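Local coordinates for glutamine cyclotransferase (Tannerella forsythia, PDB 6QRO), which probably converts N-terminal glutamine of peptides to pyroglutamate, as a zinc-binding type II glutaminyl cyclase of the M28 peptidase family, at residues 63-68 / 90-95. Residues are numbered along the deposited sequence; the frame is centred on the assembly and turned at random.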
loop_
_atom_site.group_PDB
_atom_site.type_symbol
_atom_site.label_atom_id
_atom_site.label_comp_id
_atom_site.label_asym_id
_atom_site.label_seq_id
_atom_site.Cartn_x
_atom_site.Cartn_y
_atom_site.Cartn_z
ATOM N N GLY A 63 3.371 9.931 -13.127
ATOM C CA GLY A 63 3.506 9.837 -14.570
ATOM C C GLY A 63 2.995 8.519 -15.114
ATOM O O GLY A 63 2.278 8.492 -16.116
ATOM N N GLU A 64 3.315 7.415 -14.430
ATOM C CA GLU A 64 2.856 6.096 -14.861
ATOM C C GLU A 64 1.347 5.976 -14.776
ATOM O O GLU A 64 0.731 5.325 -15.624
ATOM C CB GLU A 64 3.515 4.988 -14.035
ATOM C CG GLU A 64 4.959 4.770 -14.422
ATOM C CD GLU A 64 5.107 4.341 -15.867
ATOM O OE1 GLU A 64 4.528 3.324 -16.270
ATOM O OE2 GLU A 64 5.783 5.055 -16.621
ATOM N N LEU A 65 0.739 6.540 -13.728
ATOM C CA LEU A 65 -0.717 6.509 -13.621
ATOM C C LEU A 65 -1.357 7.220 -14.800
ATOM O O LEU A 65 -2.377 6.767 -15.335
ATOM C CB LEU A 65 -1.194 7.154 -12.314
ATOM C CG LEU A 65 -0.882 6.432 -11.010
ATOM C CD1 LEU A 65 -1.515 7.179 -9.851
ATOM C CD2 LEU A 65 -1.361 4.999 -11.086
ATOM N N ASP A 66 -0.801 8.371 -15.173
ATOM C CA ASP A 66 -1.322 9.143 -16.289
ATOM C C ASP A 66 -1.119 8.416 -17.619
ATOM O O ASP A 66 -1.985 8.482 -18.501
ATOM C CB ASP A 66 -0.691 10.531 -16.274
ATOM C CG ASP A 66 -1.660 11.600 -16.715
ATOM O OD1 ASP A 66 -2.473 11.325 -17.610
ATOM O OD2 ASP A 66 -1.695 12.672 -16.078
ATOM N N ARG A 67 0.037 7.751 -17.796
ATOM C CA ARG A 67 0.268 6.973 -19.014
ATOM C C ARG A 67 -0.812 5.932 -19.235
ATOM O O ARG A 67 -1.104 5.582 -20.383
ATOM C CB ARG A 67 1.602 6.225 -18.964
ATOM C CG ARG A 67 2.081 5.759 -20.343
ATOM C CD ARG A 67 3.368 4.942 -20.308
ATOM N NE ARG A 67 4.458 5.567 -19.560
ATOM C CZ ARG A 67 5.451 6.253 -20.115
ATOM N NH1 ARG A 67 5.497 6.424 -21.433
ATOM N NH2 ARG A 67 6.398 6.774 -19.354
ATOM N N HIS A 68 -1.428 5.436 -18.168
ATOM C CA HIS A 68 -2.404 4.364 -18.283
ATOM C C HIS A 68 -3.833 4.857 -18.065
ATOM O O HIS A 68 -4.708 4.097 -17.655
ATOM C CB HIS A 68 -2.007 3.244 -17.327
ATOM C CG HIS A 68 -0.660 2.680 -17.649
ATOM N ND1 HIS A 68 -0.330 2.225 -18.908
ATOM C CD2 HIS A 68 0.469 2.588 -16.910
ATOM C CE1 HIS A 68 0.935 1.844 -18.918
ATOM N NE2 HIS A 68 1.444 2.055 -17.719
ATOM N N GLN A 90 3.375 14.081 -0.944
ATOM C CA GLN A 90 2.543 13.999 -2.141
ATOM C C GLN A 90 1.670 12.754 -2.013
ATOM O O GLN A 90 2.190 11.639 -2.037
ATOM C CB GLN A 90 3.354 13.925 -3.442
ATOM C CG GLN A 90 4.206 15.116 -3.822
ATOM C CD GLN A 90 5.683 14.943 -3.515
ATOM O OE1 GLN A 90 6.115 13.885 -3.095
ATOM N NE2 GLN A 90 6.464 15.978 -3.783
ATOM N N ASN A 91 0.361 12.940 -1.803
ATOM C CA ASN A 91 -0.610 11.865 -2.002
ATOM C C ASN A 91 -0.968 11.800 -3.485
ATOM O O ASN A 91 -1.416 12.800 -4.062
ATOM C CB ASN A 91 -1.880 12.080 -1.182
ATOM C CG ASN A 91 -1.651 11.967 0.331
ATOM O OD1 ASN A 91 -0.782 11.236 0.805
ATOM N ND2 ASN A 91 -2.482 12.656 1.084
ATOM N N ILE A 92 -0.782 10.632 -4.100
ATOM C CA ILE A 92 -0.921 10.473 -5.548
ATOM C C ILE A 92 -2.174 9.653 -5.835
ATOM O O ILE A 92 -2.273 8.487 -5.429
ATOM C CB ILE A 92 0.332 9.827 -6.162
ATOM C CG1 ILE A 92 1.567 10.642 -5.774
ATOM C CG2 ILE A 92 0.191 9.759 -7.694
ATOM C CD1 ILE A 92 2.887 9.910 -5.943
ATOM N N VAL A 93 -3.132 10.265 -6.529
ATOM C CA VAL A 93 -4.420 9.652 -6.826
ATOM C C VAL A 93 -4.542 9.493 -8.335
ATOM O O VAL A 93 -4.489 10.478 -9.085
ATOM C CB VAL A 93 -5.606 10.469 -6.279
ATOM C CG1 VAL A 93 -6.939 9.792 -6.679
ATOM C CG2 VAL A 93 -5.522 10.610 -4.773
ATOM N N GLY A 94 -4.773 8.265 -8.773
ATOM C CA GLY A 94 -5.080 8.019 -10.162
ATOM C C GLY A 94 -6.521 7.583 -10.203
ATOM O O GLY A 94 -6.888 6.551 -9.626
ATOM N N ALA A 95 -7.357 8.416 -10.800
ATOM C CA ALA A 95 -8.784 8.157 -10.897
ATOM C C ALA A 95 -9.054 7.650 -12.302
ATOM O O ALA A 95 -8.830 8.370 -13.281
ATOM C CB ALA A 95 -9.603 9.412 -10.604
#
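Leu65 lays its CD1 methyl over the backbone of Gly94, 3.6 Å from Gly94 N and 3.7 Å from Gly94 CA, while Ile92 CG2 meets the same methyl at 3.8 Å. This is helix-on-sheet packing in the alpha/beta fold of an M28-family zinc enzyme: the last turn of helix 52-67 rests on strand 86-96, next to the outermost strand 71-80 of the mixed sheet. The axes of 63-67 and 90-95 run nearly parallel, 5° apart, with a closest approach of 8.6 Å. The closest alpha carbons, those of Leu65 and Gly94, are 5.8 Å apart, favoured by a glycine with no side chain to hold the helix off. With CG anti to the carbonyl carbon (chi1 -69°) and CD1 anti to CA, Leu65 is extended and reaches the strand with one branch. Ile92, two residues before Gly94 on the same face of the strand, offers its gamma methyl to Leu65 and also packs on Leu61 and Ala62 of the helix. Leu65 spreads further over the sheet, onto Val72 of strand 71-80 and Phe162 of strand 157-163. The opposite face of strand 86-96 belongs to a different layer, since Val93 points away from Leu65 and packs on Trp189 of helix 184-191. The buried contact is thus van der Waals packing of one methyl against a methyl and the strand backbone. Glu64 and Arg67, one helical turn apart, pair with each other instead. Arg67 turns side-on to Glu64, NE and NH2 both donating to the single oxygen OE2 from the same face of the carboxylate, each at 3.3 Å from Glu64 OE2 and both long and well bent from straight; NE comes from above the carboxylate plane, 37° out of it, whereas NH2 lies nearly in line with the C-O bond.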